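Local structure of flavodoxin (Lactobacillus reuteri, 5VEG) at the flavin mononucleotide site. The protein binds flavin mononucleotide as a short-chain flavodoxin associated with a 1,2-propanediol utilization microcompartment, and probably serves as a low-potential electron donor to redox enzymes. Residues are numbered along the deposited sequence; one frame, centred on the assembly and turned at random.

The flavin mononucleotide site. Residues 38-44, 86-91, 119-121, 124, 127-129, 155. With FMN (flavin mononucleotide), chain B.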
loop_
_atom_site.group_PDB
_atom_site.type_symbol
_atom_site.label_atom_id
_atom_site.label_comp_id
_atom_site.label_asym_id
_atom_site.label_seq_id
_atom_site.Cartn_x
_atom_site.Cartn_y
_atom_site.Cartn_z
ATOM N N ALA A 38 5.404 5.827 1.089
ATOM C CA ALA A 38 5.827 7.209 0.916
ATOM C C ALA A 38 5.495 7.952 2.196
ATOM O O ALA A 38 4.415 7.760 2.764
ATOM C CB ALA A 38 5.149 7.869 -0.281
ATOM N N THR A 39 6.423 8.780 2.667
ATOM C CA THR A 39 6.169 9.397 3.958
ATOM C C THR A 39 7.013 10.653 4.112
ATOM O O THR A 39 8.072 10.797 3.492
ATOM C CB THR A 39 6.435 8.406 5.096
ATOM O OG1 THR A 39 6.011 8.981 6.336
ATOM C CG2 THR A 39 7.919 8.034 5.173
ATOM N N MET A 40 6.518 11.561 4.949
ATOM C CA MET A 40 7.282 12.739 5.345
ATOM C C MET A 40 7.439 12.864 6.853
ATOM O O MET A 40 8.527 13.197 7.323
ATOM C CB MET A 40 6.639 14.002 4.771
ATOM C CG MET A 40 6.762 14.038 3.266
ATOM S SD MET A 40 6.575 15.678 2.557
ATOM C CE MET A 40 5.182 16.206 3.486
ATOM N N THR A 41 6.396 12.571 7.627
ATOM C CA THR A 41 6.488 12.635 9.078
ATOM C C THR A 41 6.332 11.266 9.725
ATOM O O THR A 41 6.133 11.179 10.944
ATOM C CB THR A 41 5.461 13.631 9.630
ATOM O OG1 THR A 41 4.228 13.529 8.905
ATOM C CG2 THR A 41 5.987 15.059 9.488
ATOM N N GLY A 42 6.425 10.190 8.933
ATOM C CA GLY A 42 6.556 8.851 9.455
ATOM C C GLY A 42 5.273 8.066 9.609
ATOM O O GLY A 42 5.344 6.863 9.877
ATOM N N ASN A 43 4.101 8.702 9.477
ATOM C CA ASN A 43 2.855 7.986 9.734
ATOM C C ASN A 43 2.661 6.831 8.753
ATOM O O ASN A 43 2.264 5.736 9.151
ATOM C CB ASN A 43 1.660 8.949 9.672
ATOM C CG ASN A 43 1.585 9.867 10.894
ATOM O OD1 ASN A 43 2.161 9.570 11.940
ATOM N ND2 ASN A 43 0.888 10.996 10.752
ATOM N N ASN A 44 2.921 7.064 7.469
ATOM C CA ASN A 44 2.725 6.018 6.472
ATOM C C ASN A 44 3.823 4.978 6.494
ATOM O O ASN A 44 3.591 3.846 6.052
ATOM C CB ASN A 44 2.615 6.638 5.091
ATOM C CG ASN A 44 1.246 7.207 4.849
ATOM O OD1 ASN A 44 0.349 6.491 4.415
ATOM N ND2 ASN A 44 1.064 8.494 5.151
ATOM N N TYR A 86 0.904 8.788 1.635
ATOM C CA TYR A 86 0.131 9.922 2.129
ATOM C C TYR A 86 -0.530 10.670 0.976
ATOM O O TYR A 86 -0.261 10.426 -0.206
ATOM C CB TYR A 86 1.026 10.886 2.918
ATOM C CG TYR A 86 2.127 11.519 2.078
ATOM C CD1 TYR A 86 1.884 12.658 1.310
ATOM C CD2 TYR A 86 3.412 10.969 2.052
ATOM C CE1 TYR A 86 2.905 13.241 0.530
ATOM C CE2 TYR A 86 4.430 11.537 1.278
ATOM C CZ TYR A 86 4.170 12.668 0.523
ATOM O OH TYR A 86 5.175 13.227 -0.245
ATOM N N THR A 87 -1.398 11.608 1.349
ATOM C CA THR A 87 -2.009 12.580 0.460
ATOM C C THR A 87 -1.631 13.976 0.954
ATOM O O THR A 87 -1.582 14.223 2.165
ATOM C CB THR A 87 -3.538 12.415 0.439
ATOM O OG1 THR A 87 -3.884 11.073 0.047
ATOM C CG2 THR A 87 -4.161 13.403 -0.523
ATOM N N TYR A 88 -1.355 14.889 0.023
ATOM C CA TYR A 88 -0.880 16.227 0.362
ATOM C C TYR A 88 -1.689 17.276 -0.389
ATOM O O TYR A 88 -2.475 16.957 -1.282
ATOM C CB TYR A 88 0.610 16.385 0.038
ATOM C CG TYR A 88 1.389 17.129 1.100
ATOM C CD1 TYR A 88 1.378 16.701 2.418
ATOM C CD2 TYR A 88 2.143 18.248 0.778
ATOM C CE1 TYR A 88 2.090 17.371 3.389
ATOM C CE2 TYR A 88 2.868 18.927 1.739
ATOM C CZ TYR A 88 2.839 18.485 3.043
ATOM O OH TYR A 88 3.557 19.152 4.008
ATOM N N ASP A 89 -1.502 18.533 0.012
ATOM C CA ASP A 89 -1.984 19.714 -0.713
ATOM C C ASP A 89 -3.316 19.476 -1.415
ATOM O O ASP A 89 -3.448 19.622 -2.630
ATOM C CB ASP A 89 -0.948 20.186 -1.728
ATOM C CG ASP A 89 0.160 20.975 -1.094
ATOM O OD1 ASP A 89 -0.106 22.103 -0.625
ATOM O OD2 ASP A 89 1.299 20.476 -1.089
ATOM N N GLU A 90 -4.308 19.075 -0.627
ATOM C CA GLU A 90 -5.674 18.923 -1.117
ATOM C C GLU A 90 -5.749 17.899 -2.257
ATOM O O GLU A 90 -6.112 18.208 -3.391
ATOM C CB GLU A 90 -6.245 20.283 -1.541
ATOM C CG GLU A 90 -6.196 21.356 -0.441
ATOM C CD GLU A 90 -4.815 22.001 -0.275
ATOM O OE1 GLU A 90 -4.378 22.744 -1.186
ATOM O OE2 GLU A 90 -4.159 21.757 0.765
ATOM N N GLY A 91 -5.409 16.657 -1.928
ATOM C CA GLY A 91 -5.580 15.546 -2.848
ATOM C C GLY A 91 -4.362 15.178 -3.672
ATOM O O GLY A 91 -4.454 14.276 -4.510
ATOM N N SER A 119 -2.257 6.755 5.597
ATOM C CA SER A 119 -2.597 7.667 6.679
ATOM C C SER A 119 -2.765 9.054 6.075
ATOM O O SER A 119 -1.927 9.497 5.281
ATOM C CB SER A 119 -1.513 7.684 7.763
ATOM O OG SER A 119 -1.607 8.870 8.543
ATOM N N GLY A 120 -3.869 9.709 6.413
ATOM C CA GLY A 120 -4.124 11.042 5.938
ATOM C C GLY A 120 -4.859 11.791 7.036
ATOM O O GLY A 120 -4.781 11.427 8.211
ATOM N N ASP A 121 -5.616 12.802 6.661
ATOM C CA ASP A 121 -6.261 13.681 7.632
ATOM C C ASP A 121 -7.702 13.891 7.206
ATOM O O ASP A 121 -7.953 14.504 6.163
ATOM C CB ASP A 121 -5.505 15.012 7.727
ATOM C CG ASP A 121 -5.988 15.891 8.879
ATOM O OD1 ASP A 121 -7.179 15.779 9.232
ATOM O OD2 ASP A 121 -5.176 16.693 9.412
ATOM N N TYR A 124 -9.509 17.073 5.600
ATOM C CA TYR A 124 -9.546 17.423 4.182
ATOM C C TYR A 124 -10.743 16.810 3.459
ATOM O O TYR A 124 -10.803 16.866 2.227
ATOM C CB TYR A 124 -8.220 17.025 3.498
ATOM C CG TYR A 124 -7.067 17.830 4.043
ATOM C CD1 TYR A 124 -6.707 19.042 3.463
ATOM C CD2 TYR A 124 -6.397 17.432 5.198
ATOM C CE1 TYR A 124 -5.674 19.815 3.983
ATOM C CE2 TYR A 124 -5.366 18.197 5.722
ATOM C CZ TYR A 124 -5.018 19.390 5.114
ATOM O OH TYR A 124 -3.989 20.143 5.628
ATOM N N TYR A 127 -11.036 14.966 0.091
ATOM C CA TYR A 127 -9.649 14.720 -0.277
ATOM C C TYR A 127 -8.942 13.799 0.710
ATOM O O TYR A 127 -7.717 13.644 0.633
ATOM C CB TYR A 127 -8.902 16.051 -0.404
ATOM C CG TYR A 127 -9.372 16.832 -1.611
ATOM C CD1 TYR A 127 -9.336 16.264 -2.882
ATOM C CD2 TYR A 127 -9.892 18.111 -1.477
ATOM C CE1 TYR A 127 -9.783 16.961 -3.991
ATOM C CE2 TYR A 127 -10.338 18.819 -2.580
ATOM C CZ TYR A 127 -10.280 18.238 -3.832
ATOM O OH TYR A 127 -10.729 18.939 -4.920
ATOM N N PHE A 128 -9.684 13.201 1.648
ATOM C CA PHE A 128 -9.132 12.262 2.617
ATOM C C PHE A 128 -8.503 11.047 1.943
ATOM O O PHE A 128 -9.202 10.241 1.326
ATOM C CB PHE A 128 -10.227 11.796 3.583
ATOM C CG PHE A 128 -9.737 10.848 4.657
ATOM C CD1 PHE A 128 -8.651 11.188 5.453
ATOM C CD2 PHE A 128 -10.394 9.629 4.885
ATOM C CE1 PHE A 128 -8.196 10.320 6.451
ATOM C CE2 PHE A 128 -9.968 8.755 5.879
ATOM C CZ PHE A 128 -8.863 9.094 6.667
ATOM N N ASN A 129 -7.188 10.900 2.062
ATOM C CA ASN A 129 -6.485 9.702 1.576
ATOM C C ASN A 129 -6.753 9.423 0.095
ATOM O O ASN A 129 -6.861 8.274 -0.318
ATOM C CB ASN A 129 -6.846 8.472 2.426
ATOM C CG ASN A 129 -5.891 8.278 3.582
ATOM O OD1 ASN A 129 -4.678 8.370 3.406
ATOM N ND2 ASN A 129 -6.427 8.030 4.772
ATOM N N LEU A 155 -4.415 10.073 10.434
ATOM C CA LEU A 155 -3.208 10.500 11.157
ATOM C C LEU A 155 -2.499 9.257 11.682
ATOM O O LEU A 155 -2.200 8.339 10.892
ATOM C CB LEU A 155 -3.590 11.536 12.229
ATOM C CG LEU A 155 -4.162 12.874 11.776
ATOM C CD1 LEU A 155 -4.248 13.833 12.966
ATOM C CD2 LEU A 155 -3.342 13.495 10.647
HETATM N N1 FMN B . -4.345 14.359 4.116
HETATM C C2 FMN B . -5.359 13.909 3.295
HETATM O O2 FMN B . -5.902 12.836 3.537
HETATM N N3 FMN B . -5.772 14.665 2.217
HETATM C C4 FMN B . -5.177 15.880 1.947
HETATM O O4 FMN B . -5.561 16.526 0.978
HETATM C C4A FMN B . -4.154 16.351 2.772
HETATM N N5 FMN B . -3.539 17.566 2.524
HETATM C C5A FMN B . -2.521 17.991 3.369
HETATM C C6 FMN B . -1.882 19.217 3.150
HETATM C C7 FMN B . -0.858 19.642 4.005
HETATM C C7M FMN B . -0.167 20.959 3.777
HETATM C C8 FMN B . -0.480 18.854 5.085
HETATM C C8M FMN B . 0.617 19.317 6.005
HETATM C C9 FMN B . -1.114 17.636 5.315
HETATM C C9A FMN B . -2.120 17.209 4.449
HETATM N N10 FMN B . -2.728 15.996 4.684
HETATM C C10 FMN B . -3.747 15.577 3.859
HETATM C "C1'" FMN B . -2.329 15.195 5.888
HETATM C "C2'" FMN B . -1.263 14.121 5.718
HETATM O "O2'" FMN B . -1.675 13.238 4.706
HETATM C "C3'" FMN B . -1.264 13.379 7.042
HETATM O "O3'" FMN B . -0.754 14.187 8.086
HETATM C "C4'" FMN B . -0.470 12.090 6.991
HETATM O "O4'" FMN B . -0.618 11.436 8.226
HETATM C "C5'" FMN B . 1.008 12.379 6.788
HETATM O "O5'" FMN B . 1.631 11.132 6.564
HETATM P P FMN B . 3.225 10.967 6.732
HETATM O O1P FMN B . 3.568 11.200 8.186
HETATM O O2P FMN B . 3.553 9.534 6.350
HETATM O O3P FMN B . 3.946 11.979 5.894
#
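The FMN phosphate sits in the flavodoxin phosphate-binding loop, residues 39-42, which joins strand 31-38 to helix 43-56; the first helical residues, Asn43 and Asn44, complete the phosphate site. Each terminal oxygen accepts more than one bond: O2P from Thr39 OG1, Asn44 N and Asn44 ND2, O3P from the amides of Met40 and Thr41, and O1P from Thr41 OG1 and Asn43 N. The two threonines set their hydroxyls with different first torsions. Thr39 holds OG1 anti to its backbone N, whereas Thr41 takes the crowded position between N and carbonyl carbon (chi1 39°). There Thr41 OG1 lies 2.5 Å from FMN O1P. The first turn of the helix points its N-H groups at the phosphate, so its dipole is likely to help offset the negative charge. Asn44 ND2 meets FMN O2P within its amide plane at 3.0 Å, and the same amide is fixed from behind, ND2 giving to Ser119 O and OD1 accepting from Ser119 N.

On the ribityl chain, Asn43 ND2 donates almost straight to the O4' hydroxyl. Ser119 OG also bonds O4' and donates to Leu155 O, while the O2' hydroxyl gives its hydrogen to Thr87 O.

Backbone groups read the pyrimidine edge: Gly91 N donates to FMN O4 at 2.9 Å, and Asp121 N to FMN O2. The carbonyl Tyr127 O comes within 2.7 Å of FMN N3. Asn129 N lies 2.8 Å from FMN O2.

Tyr124 lies parallel to the isoalloxazine, planes 2° apart, with N5 over the centre of its ring and 3.6 Å between its centroid and that of the flavin's middle ring. An alanine here would remove the ring from this face and would probably leave the flavin less firmly held there. Against the opposite face Tyr88 is tilted by 25° and displaced toward the dimethylbenzene end, its CE1 3.4 Å from FMN C8. Thr87 CG2 packs on the same face as Tyr88, against the pyrimidine ring, 3.6 Å from FMN C4.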